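Long-range contacts in GlcNAc Inducible Gene 2, GIG2 (Candida albicans, PDB 6AKZ), which binds iron(III) and is probably an oxygenase of the DUF1479 (Gig2-like) family with a cupin-type fold, its gene being inducible by GlcNAc: residues Tyr60-Ile69 with Phe82-Val93; Thr248-Leu256 with Gln374-Thr384. One frame throughout, in Å; residues are numbered along the deposited sequence.

Contact 1. Residues Tyr60-Ile69 with Phe82-Val93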
loop_
_atom_site.group_PDB
_atom_site.type_symbol
_atom_site.label_atom_id
_atom_site.label_comp_id
_atom_site.label_asym_id
_atom_site.label_seq_id
_atom_site.Cartn_x
_atom_site.Cartn_y
_atom_site.Cartn_z
ATOM N N TYR A 60 -8.287 -0.564 19.042
ATOM C CA TYR A 60 -9.089 -1.061 17.933
ATOM C C TYR A 60 -8.213 -1.702 16.834
ATOM O O TYR A 60 -8.669 -2.606 16.127
ATOM C CB TYR A 60 -9.998 0.025 17.410
ATOM C CG TYR A 60 -11.086 -0.416 16.460
ATOM C CD1 TYR A 60 -10.836 -0.583 15.111
ATOM C CD2 TYR A 60 -12.328 -0.727 16.930
ATOM C CE1 TYR A 60 -11.829 -0.985 14.250
ATOM C CE2 TYR A 60 -13.350 -1.111 16.110
ATOM C CZ TYR A 60 -13.114 -1.285 14.803
ATOM O OH TYR A 60 -14.142 -1.672 14.025
ATOM N N VAL A 61 -6.952 -1.289 16.683
ATOM C CA VAL A 61 -6.145 -1.823 15.635
ATOM C C VAL A 61 -5.746 -3.233 15.987
ATOM O O VAL A 61 -5.220 -3.482 17.062
ATOM C CB VAL A 61 -4.812 -0.983 15.476
ATOM C CG1 VAL A 61 -3.837 -1.628 14.541
ATOM C CG2 VAL A 61 -5.221 0.418 15.045
ATOM N N PRO A 62 -5.981 -4.174 15.081
ATOM C CA PRO A 62 -5.531 -5.542 15.336
ATOM C C PRO A 62 -4.021 -5.644 15.680
ATOM O O PRO A 62 -3.154 -5.010 15.052
ATOM C CB PRO A 62 -5.841 -6.241 14.041
ATOM C CG PRO A 62 -6.936 -5.440 13.411
ATOM C CD PRO A 62 -6.612 -4.023 13.762
ATOM N N LYS A 63 -3.731 -6.428 16.681
ATOM C CA LYS A 63 -2.398 -6.607 17.124
ATOM C C LYS A 63 -2.209 -8.056 17.552
ATOM O O LYS A 63 -3.079 -8.647 18.104
ATOM C CB LYS A 63 -2.175 -5.677 18.320
ATOM C CG LYS A 63 -0.770 -5.576 18.811
ATOM C CD LYS A 63 -0.537 -4.443 19.796
ATOM C CE LYS A 63 -0.767 -4.813 21.237
ATOM N NZ LYS A 63 -0.692 -3.570 22.036
ATOM N N CYS A 64 -1.056 -8.607 17.284
ATOM C CA CYS A 64 -0.734 -9.931 17.743
ATOM C C CYS A 64 0.746 -10.107 17.892
ATOM O O CYS A 64 1.485 -9.263 17.467
ATOM C CB CYS A 64 -1.322 -10.996 16.863
ATOM S SG CYS A 64 -0.495 -11.212 15.288
ATOM N N ASP A 65 1.154 -11.188 18.538
ATOM C CA ASP A 65 2.553 -11.505 18.719
ATOM C C ASP A 65 3.094 -12.422 17.635
ATOM O O ASP A 65 2.400 -13.266 17.180
ATOM C CB ASP A 65 2.858 -12.152 20.052
ATOM C CG ASP A 65 4.322 -12.010 20.431
ATOM O OD1 ASP A 65 4.538 -11.137 21.273
ATOM O OD2 ASP A 65 5.234 -12.733 19.926
ATOM N N PHE A 66 4.355 -12.210 17.280
ATOM C CA PHE A 66 4.954 -12.994 16.249
ATOM C C PHE A 66 4.770 -14.492 16.571
ATOM O O PHE A 66 4.525 -15.264 15.695
ATOM C CB PHE A 66 6.439 -12.657 16.130
ATOM C CG PHE A 66 7.136 -13.456 15.112
ATOM C CD1 PHE A 66 6.836 -13.279 13.818
ATOM C CD2 PHE A 66 8.029 -14.437 15.456
ATOM C CE1 PHE A 66 7.413 -14.008 12.864
ATOM C CE2 PHE A 66 8.616 -15.191 14.486
ATOM C CZ PHE A 66 8.308 -14.971 13.183
ATOM N N ILE A 67 4.878 -14.857 17.829
ATOM C CA ILE A 67 4.739 -16.267 18.207
ATOM C C ILE A 67 3.362 -16.883 17.965
ATOM O O ILE A 67 3.254 -18.046 17.838
ATOM C CB ILE A 67 5.266 -16.582 19.592
ATOM C CG1 ILE A 67 4.275 -16.228 20.647
ATOM C CG2 ILE A 67 6.536 -15.865 19.842
ATOM C CD1 ILE A 67 4.809 -16.629 21.988
ATOM N N ASP A 68 2.326 -16.069 17.934
ATOM C CA ASP A 68 0.962 -16.500 17.594
ATOM C C ASP A 68 0.875 -17.004 16.089
ATOM O O ASP A 68 -0.096 -17.644 15.711
ATOM C CB ASP A 68 -0.085 -15.352 17.795
ATOM C CG ASP A 68 -0.136 -14.724 19.241
ATOM O OD1 ASP A 68 0.229 -15.426 20.218
ATOM O OD2 ASP A 68 -0.617 -13.505 19.409
ATOM N N ILE A 69 1.828 -16.670 15.243
ATOM C CA ILE A 69 1.782 -17.066 13.846
ATOM C C ILE A 69 2.360 -18.461 13.731
ATOM O O ILE A 69 3.571 -18.653 13.962
ATOM C CB ILE A 69 2.528 -16.093 12.961
ATOM C CG1 ILE A 69 1.780 -14.744 13.027
ATOM C CG2 ILE A 69 2.674 -16.632 11.532
ATOM C CD1 ILE A 69 2.545 -13.596 12.421
ATOM N N PHE A 82 -8.192 -8.524 10.816
ATOM C CA PHE A 82 -7.322 -7.892 9.800
ATOM C C PHE A 82 -8.120 -7.649 8.513
ATOM O O PHE A 82 -8.090 -6.548 8.006
ATOM C CB PHE A 82 -6.117 -8.701 9.486
ATOM C CG PHE A 82 -5.343 -8.166 8.293
ATOM C CD1 PHE A 82 -4.720 -6.939 8.350
ATOM C CD2 PHE A 82 -5.330 -8.894 7.122
ATOM C CE1 PHE A 82 -4.003 -6.467 7.263
ATOM C CE2 PHE A 82 -4.677 -8.416 6.011
ATOM C CZ PHE A 82 -4.070 -7.154 6.070
ATOM N N LYS A 83 -8.911 -8.629 8.029
ATOM C CA LYS A 83 -9.680 -8.370 6.847
ATOM C C LYS A 83 -10.731 -7.265 7.020
ATOM O O LYS A 83 -11.077 -6.625 6.048
ATOM C CB LYS A 83 -10.313 -9.630 6.290
ATOM C CG LYS A 83 -9.261 -10.646 5.853
ATOM C CD LYS A 83 -9.880 -11.697 4.940
ATOM C CE LYS A 83 -8.802 -12.448 4.217
ATOM N NZ LYS A 83 -9.266 -13.245 3.021
ATOM N N GLN A 84 -11.324 -7.124 8.208
ATOM C CA GLN A 84 -12.269 -6.049 8.501
ATOM C C GLN A 84 -11.591 -4.689 8.631
ATOM O O GLN A 84 -12.056 -3.649 8.104
ATOM C CB GLN A 84 -13.071 -6.371 9.804
ATOM C CG GLN A 84 -13.979 -5.225 10.268
ATOM C CD GLN A 84 -14.415 -5.159 11.771
ATOM O OE1 GLN A 84 -13.759 -5.613 12.735
ATOM N NE2 GLN A 84 -15.552 -4.570 11.941
ATOM N N ARG A 85 -10.494 -4.677 9.338
ATOM C CA ARG A 85 -9.926 -3.421 9.790
ATOM C C ARG A 85 -8.786 -2.906 8.927
ATOM O O ARG A 85 -8.462 -1.692 8.975
ATOM C CB ARG A 85 -9.515 -3.552 11.264
ATOM C CG ARG A 85 -10.735 -3.762 12.146
ATOM C CD ARG A 85 -10.514 -4.029 13.604
ATOM N NE ARG A 85 -11.812 -4.422 14.195
ATOM C CZ ARG A 85 -12.062 -4.322 15.481
ATOM N NH1 ARG A 85 -11.107 -3.905 16.326
ATOM N NH2 ARG A 85 -13.247 -4.704 15.950
ATOM N N GLY A 86 -8.194 -3.833 8.159
ATOM C CA GLY A 86 -7.233 -3.510 7.104
ATOM C C GLY A 86 -5.849 -3.121 7.572
ATOM O O GLY A 86 -5.053 -2.545 6.811
ATOM N N CYS A 87 -5.520 -3.332 8.853
ATOM C CA CYS A 87 -4.195 -2.995 9.400
ATOM C C CYS A 87 -3.918 -4.057 10.495
ATOM O O CYS A 87 -4.824 -4.763 10.974
ATOM C CB CYS A 87 -4.128 -1.541 9.959
ATOM S SG CYS A 87 -5.507 -1.205 11.078
ATOM N N LEU A 88 -2.682 -4.196 10.813
ATOM C CA LEU A 88 -2.180 -5.162 11.802
ATOM C C LEU A 88 -0.836 -4.715 12.326
ATOM O O LEU A 88 0.046 -4.395 11.538
ATOM C CB LEU A 88 -2.035 -6.530 11.131
ATOM C CG LEU A 88 -1.462 -7.661 12.020
ATOM C CD1 LEU A 88 -2.350 -7.994 13.219
ATOM C CD2 LEU A 88 -1.402 -8.908 11.125
ATOM N N MET A 89 -0.627 -4.817 13.635
ATOM C CA MET A 89 0.652 -4.671 14.257
ATOM C C MET A 89 1.067 -6.038 14.828
ATOM O O MET A 89 0.320 -6.647 15.579
ATOM C CB MET A 89 0.603 -3.594 15.339
ATOM C CG MET A 89 1.902 -3.541 16.231
ATOM S SD MET A 89 1.740 -2.326 17.583
ATOM C CE MET A 89 1.753 -0.832 16.699
ATOM N N ILE A 90 2.192 -6.533 14.395
ATOM C CA ILE A 90 2.759 -7.812 14.871
ATOM C C ILE A 90 3.909 -7.498 15.759
ATOM O O ILE A 90 4.944 -6.898 15.332
ATOM C CB ILE A 90 3.210 -8.647 13.685
ATOM C CG1 ILE A 90 2.091 -8.839 12.659
ATOM C CG2 ILE A 90 3.798 -9.976 14.170
ATOM C CD1 ILE A 90 2.561 -9.479 11.376
ATOM N N GLU A 91 3.808 -7.861 17.005
ATOM C CA GLU A 91 4.858 -7.535 17.988
ATOM C C GLU A 91 5.995 -8.555 18.058
ATOM O O GLU A 91 5.784 -9.691 17.766
ATOM C CB GLU A 91 4.227 -7.356 19.354
ATOM C CG GLU A 91 3.405 -6.096 19.375
ATOM C CD GLU A 91 3.146 -5.552 20.770
ATOM O OE1 GLU A 91 2.287 -6.211 21.390
ATOM O OE2 GLU A 91 3.742 -4.473 21.186
ATOM N N ASN A 92 7.227 -8.109 18.319
ATOM C CA ASN A 92 8.308 -8.985 18.660
ATOM C C ASN A 92 8.765 -9.844 17.470
ATOM O O ASN A 92 9.124 -11.011 17.590
ATOM C CB ASN A 92 7.950 -9.880 19.888
ATOM C CG ASN A 92 7.669 -9.085 21.179
ATOM O OD1 ASN A 92 8.419 -8.218 21.586
ATOM N ND2 ASN A 92 6.656 -9.468 21.867
ATOM N N VAL A 93 8.708 -9.269 16.290
ATOM C CA VAL A 93 9.227 -9.923 15.085
ATOM C C VAL A 93 10.758 -9.978 15.135
ATOM O O VAL A 93 11.348 -10.965 14.722
ATOM C CB VAL A 93 8.829 -9.138 13.848
ATOM C CG1 VAL A 93 9.408 -9.866 12.607
ATOM C CG2 VAL A 93 7.282 -9.026 13.828
HETATM O O HOH W 1 1.420 -2.002 21.948
HETATM O O HOH W 2 1.341 -5.352 23.684
#

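Contact 2. Residues Thr248-Leu256 with Gln374-Thr384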
loop_
_atom_site.group_PDB
_atom_site.type_symbol
_atom_site.label_atom_id
_atom_site.label_comp_id
_atom_site.label_asym_id
_atom_site.label_seq_id
_atom_site.Cartn_x
_atom_site.Cartn_y
_atom_site.Cartn_z
ATOM N N THR A 248 5.849 11.857 -6.484
ATOM C CA THR A 248 4.657 11.309 -5.779
ATOM C C THR A 248 4.132 9.910 -6.203
ATOM O O THR A 248 3.221 9.371 -5.571
ATOM C CB THR A 248 3.453 12.289 -5.790
ATOM O OG1 THR A 248 2.602 12.078 -6.942
ATOM C CG2 THR A 248 3.932 13.764 -5.700
ATOM N N ILE A 249 4.685 9.332 -7.268
ATOM C CA ILE A 249 4.115 8.119 -7.885
ATOM C C ILE A 249 4.924 6.951 -7.398
ATOM O O ILE A 249 6.125 7.025 -7.483
ATOM C CB ILE A 249 4.355 8.139 -9.403
ATOM C CG1 ILE A 249 3.637 9.332 -10.073
ATOM C CG2 ILE A 249 3.991 6.780 -10.001
ATOM C CD1 ILE A 249 2.165 9.151 -10.350
ATOM N N CYS A 250 4.300 5.880 -6.928
ATOM C CA CYS A 250 5.063 4.651 -6.612
ATOM C C CYS A 250 4.856 3.650 -7.742
ATOM O O CYS A 250 3.745 3.312 -8.074
ATOM C CB CYS A 250 4.685 4.083 -5.262
ATOM S SG CYS A 250 5.097 2.313 -5.066
ATOM N N SER A 251 5.944 3.163 -8.324
ATOM C CA SER A 251 5.902 2.380 -9.544
ATOM C C SER A 251 5.544 0.916 -9.333
ATOM O O SER A 251 5.337 0.238 -10.304
ATOM C CB SER A 251 7.286 2.400 -10.244
ATOM O OG SER A 251 7.458 3.643 -10.836
ATOM N N SER A 252 5.491 0.422 -8.119
ATOM C CA SER A 252 5.147 -0.987 -7.876
ATOM C C SER A 252 3.666 -1.122 -7.429
ATOM O O SER A 252 3.052 -0.164 -6.956
ATOM C CB SER A 252 6.067 -1.538 -6.783
ATOM O OG SER A 252 5.755 -0.926 -5.507
ATOM N N PHE A 253 3.119 -2.309 -7.655
ATOM C CA PHE A 253 1.812 -2.757 -7.177
ATOM C C PHE A 253 2.045 -3.378 -5.830
ATOM O O PHE A 253 2.646 -4.472 -5.745
ATOM C CB PHE A 253 1.206 -3.757 -8.157
ATOM C CG PHE A 253 0.043 -4.496 -7.644
ATOM C CD1 PHE A 253 -1.018 -3.840 -6.980
ATOM C CD2 PHE A 253 -0.038 -5.844 -7.812
ATOM C CE1 PHE A 253 -2.101 -4.566 -6.502
ATOM C CE2 PHE A 253 -1.109 -6.575 -7.300
ATOM C CZ PHE A 253 -2.143 -5.941 -6.641
ATOM N N ARG A 254 1.660 -2.671 -4.747
ATOM C CA ARG A 254 1.884 -3.221 -3.398
ATOM C C ARG A 254 0.456 -3.533 -2.872
ATOM O O ARG A 254 -0.432 -2.672 -2.987
ATOM C CB ARG A 254 2.542 -2.177 -2.475
ATOM C CG ARG A 254 3.929 -1.703 -2.952
ATOM C CD ARG A 254 4.482 -0.604 -2.077
ATOM N NE ARG A 254 3.685 0.617 -2.202
ATOM C CZ ARG A 254 3.862 1.716 -1.469
ATOM N NH1 ARG A 254 4.872 1.779 -0.626
ATOM N NH2 ARG A 254 3.084 2.790 -1.677
ATOM N N THR A 255 0.257 -4.741 -2.366
ATOM C CA THR A 255 -0.963 -5.159 -1.722
ATOM C C THR A 255 -1.042 -4.531 -0.345
ATOM O O THR A 255 -2.164 -4.204 0.119
ATOM C CB THR A 255 -1.031 -6.685 -1.581
ATOM O OG1 THR A 255 0.225 -7.228 -1.110
ATOM C CG2 THR A 255 -1.272 -7.310 -2.917
ATOM N N LEU A 256 0.107 -4.450 0.321
ATOM C CA LEU A 256 0.165 -3.885 1.649
ATOM C C LEU A 256 1.274 -2.921 1.751
ATOM O O LEU A 256 2.377 -3.206 1.227
ATOM C CB LEU A 256 0.431 -4.984 2.669
ATOM C CG LEU A 256 -0.602 -6.104 2.801
ATOM C CD1 LEU A 256 -0.047 -7.128 3.804
ATOM C CD2 LEU A 256 -1.943 -5.541 3.263
ATOM N N GLN A 374 4.460 -5.174 0.916
ATOM C CA GLN A 374 4.260 -6.400 0.203
ATOM C C GLN A 374 4.058 -6.179 -1.277
ATOM O O GLN A 374 3.127 -5.472 -1.667
ATOM C CB GLN A 374 3.023 -7.101 0.801
ATOM C CG GLN A 374 2.742 -8.441 0.117
ATOM C CD GLN A 374 1.713 -9.236 0.876
ATOM O OE1 GLN A 374 0.572 -8.932 0.829
ATOM N NE2 GLN A 374 2.138 -10.353 1.516
ATOM N N THR A 375 4.923 -6.783 -2.088
ATOM C CA THR A 375 4.940 -6.576 -3.510
ATOM C C THR A 375 4.989 -8.000 -4.128
ATOM O O THR A 375 6.034 -8.631 -4.245
ATOM C CB THR A 375 6.211 -5.807 -3.883
ATOM O OG1 THR A 375 6.248 -4.566 -3.164
ATOM C CG2 THR A 375 6.267 -5.561 -5.369
ATOM N N PRO A 376 3.835 -8.547 -4.505
ATOM C CA PRO A 376 3.856 -9.900 -5.066
ATOM C C PRO A 376 4.433 -9.950 -6.472
ATOM O O PRO A 376 4.335 -8.969 -7.235
ATOM C CB PRO A 376 2.344 -10.284 -5.080
ATOM C CG PRO A 376 1.653 -8.905 -5.299
ATOM C CD PRO A 376 2.495 -7.934 -4.469
ATOM N N LEU A 377 5.008 -11.106 -6.772
ATOM C CA LEU A 377 5.403 -11.400 -8.114
ATOM C C LEU A 377 4.148 -11.384 -8.985
ATOM O O LEU A 377 3.240 -12.182 -8.807
ATOM C CB LEU A 377 6.178 -12.719 -8.235
ATOM C CG LEU A 377 6.489 -13.165 -9.699
ATOM C CD1 LEU A 377 7.433 -12.156 -10.325
ATOM C CD2 LEU A 377 7.187 -14.532 -9.563
ATOM N N SER A 378 4.072 -10.427 -9.836
ATOM C CA SER A 378 2.839 -10.213 -10.655
ATOM C C SER A 378 3.131 -9.452 -11.859
ATOM O O SER A 378 4.183 -8.794 -11.996
ATOM C CB SER A 378 1.703 -9.522 -9.811
ATOM O OG SER A 378 2.013 -8.154 -9.644
ATOM N N ILE A 379 2.223 -9.508 -12.804
ATOM C CA ILE A 379 2.522 -8.906 -14.148
ATOM C C ILE A 379 2.888 -7.409 -14.129
ATOM O O ILE A 379 3.821 -6.979 -14.849
ATOM C CB ILE A 379 1.428 -9.255 -15.153
ATOM C CG1 ILE A 379 1.899 -9.034 -16.571
ATOM C CG2 ILE A 379 0.128 -8.521 -14.930
ATOM C CD1 ILE A 379 2.970 -10.019 -16.980
ATOM N N THR A 380 2.270 -6.634 -13.247
ATOM C CA THR A 380 2.564 -5.167 -13.189
ATOM C C THR A 380 3.808 -4.894 -12.318
ATOM O O THR A 380 4.106 -3.738 -12.128
ATOM C CB THR A 380 1.362 -4.308 -12.748
ATOM O OG1 THR A 380 0.961 -4.640 -11.396
ATOM C CG2 THR A 380 0.132 -4.502 -13.674
ATOM N N ASN A 381 4.410 -5.943 -11.720
ATOM C CA ASN A 381 5.602 -5.862 -10.910
ATOM C C ASN A 381 6.862 -6.366 -11.625
ATOM O O ASN A 381 7.938 -6.377 -11.043
ATOM C CB ASN A 381 5.410 -6.546 -9.565
ATOM C CG ASN A 381 4.725 -5.623 -8.576
ATOM O OD1 ASN A 381 4.877 -4.385 -8.712
ATOM N ND2 ASN A 381 3.887 -6.147 -7.683
ATOM N N ILE A 382 6.736 -6.802 -12.860
ATOM C CA ILE A 382 7.956 -7.248 -13.573
ATOM C C ILE A 382 8.900 -6.054 -13.792
ATOM O O ILE A 382 10.146 -6.179 -13.658
ATOM C CB ILE A 382 7.598 -7.970 -14.870
ATOM C CG1 ILE A 382 6.752 -9.213 -14.584
ATOM C CG2 ILE A 382 8.867 -8.293 -15.623
ATOM C CD1 ILE A 382 7.415 -10.282 -13.760
ATOM N N GLN A 383 8.349 -4.874 -14.039
ATOM C CA GLN A 383 9.267 -3.699 -14.186
ATOM C C GLN A 383 9.984 -3.367 -12.893
ATOM O O GLN A 383 11.133 -3.005 -12.890
ATOM C CB GLN A 383 8.485 -2.482 -14.667
ATOM C CG GLN A 383 8.039 -2.625 -16.090
ATOM C CD GLN A 383 9.147 -2.508 -17.135
ATOM O OE1 GLN A 383 10.359 -2.364 -16.832
ATOM N NE2 GLN A 383 8.731 -2.571 -18.400
ATOM N N THR A 384 9.308 -3.570 -11.788
ATOM C CA THR A 384 9.885 -3.397 -10.489
ATOM C C THR A 384 11.016 -4.399 -10.252
ATOM O O THR A 384 12.067 -3.986 -9.805
ATOM C CB THR A 384 8.820 -3.500 -9.344
ATOM O OG1 THR A 384 7.971 -2.365 -9.474
ATOM C CG2 THR A 384 9.441 -3.536 -7.971
HETATM O O HOH W 3 6.442 -2.602 -11.772
#

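Contact 1. Residues Tyr60-Ile69 with Phe82-Val93
The beta-alpha-beta unit made by strand 63-65, helix 76-85 and strand 87-91 brings Tyr60-Ile69 beside Phe82-Val93, with strand 63-65 lying parallel to 87-91 as an edge strand of the seven-stranded sheet. Pairing starts where Met89 N donates to Pro62 O (2.9 Å) and continues through Cys64 N to Met89 O, Glu91 N to Cys64 O and Phe66 N to Glu91 O. Ahead of the strands, the guanidinium of Arg85 lies flat over one face of the Tyr60 ring, planes 4° apart, in a cation-pi stack with centres separated by 3.5 Å. Two bonds in the plane of the guanidinium fix its rotation: NH1 of Arg85 donates to a lone pair of Tyr60 O (2.8 Å), and NE of Arg85 to Gln84 OE1 (2.7 Å). At the far end of the pair, Asn92 ND2, just past its strand, donates to Asp65 OD1 on the syn side, 20° out of the carboxylate plane (2.8 Å). Asp65 OD2 uses its anti lone pair for Ile67 N (3.0 Å), forming an Asx turn. CG of Asp65, anti to the backbone N (chi1 -159°), carries the carboxylate to both donors. Polar clamps thus fasten both ends of the parallel pair, and the Tyr60 ring probably stabilises the positive charge of Arg85.

Contact 2. Residues Thr248-Leu256 with Gln374-Thr384
Phe253 pushes its side chain against the bend of Gln374-Thr384, and its neighbours change from CB outward. Phe253 CB sits 3.4 Å from Thr380 OG1 and also close to Asn381 ND2. A chi1 of 167° sets CG beside the carbonyl carbon and sends the ring past Thr380 toward Ser378 and Pro376. Ser378 OG approaches CD2 of Phe253 at the ring edge, near its plane (3.6 Å), and farther out CE2 of Phe253 packs on Pro376 CG at 4.1 Å. The backbone of the same residue is gripped by one side-chain amide. Phe253 N donates to Asn381 OD1 (2.9 Å), and Asn381 ND2 returns a hydrogen bond to a lone pair of Phe253 O (2.8 Å), with the acceptor only 3° from the amide plane. ND2 also donates to Pro376 O within its own segment, bracing the bend before helix 382-394 while the amide holds Phe253. The loop leads into strand 256-261 of the large sheet, in a fold consistent with the cupin clan, and Arg254 turns its far end away from the bend toward Asp194, which binds the iron with His192 and His355. Just before that strand, Thr255 OG1 donates to a lone pair of Gln374 OE1 (2.6 Å), while the side chains of Leu256 and Gln374 lie side by side, pointing the same way. At the other end of the contact, Ser252 CB rests against Thr384 OG1 at 3.4 Å.

Both contacts are largely buried, but contact 2 lies deeper, its centre about 9 Å from the centre of the chain against about 16 Å for that of contact 1. Contact 1 joins neighbours in sequence at the margin of the large sheet, chiefly through regular backbone pairing, with charged groups and waters toward its exposed side. Contact 2 joins segments more than a hundred residues apart around inner strands of that sheet; with little backbone pairing, it relies largely on side-chain amides and hydroxyls. The side chain of Arg254 in contact 2 is about 7 Å from the bound iron, and that of Cys87 in contact 1 about 13 Å. The two contacts meet where Phe82 CZ packs on Leu256 CD2 at 3.9 Å.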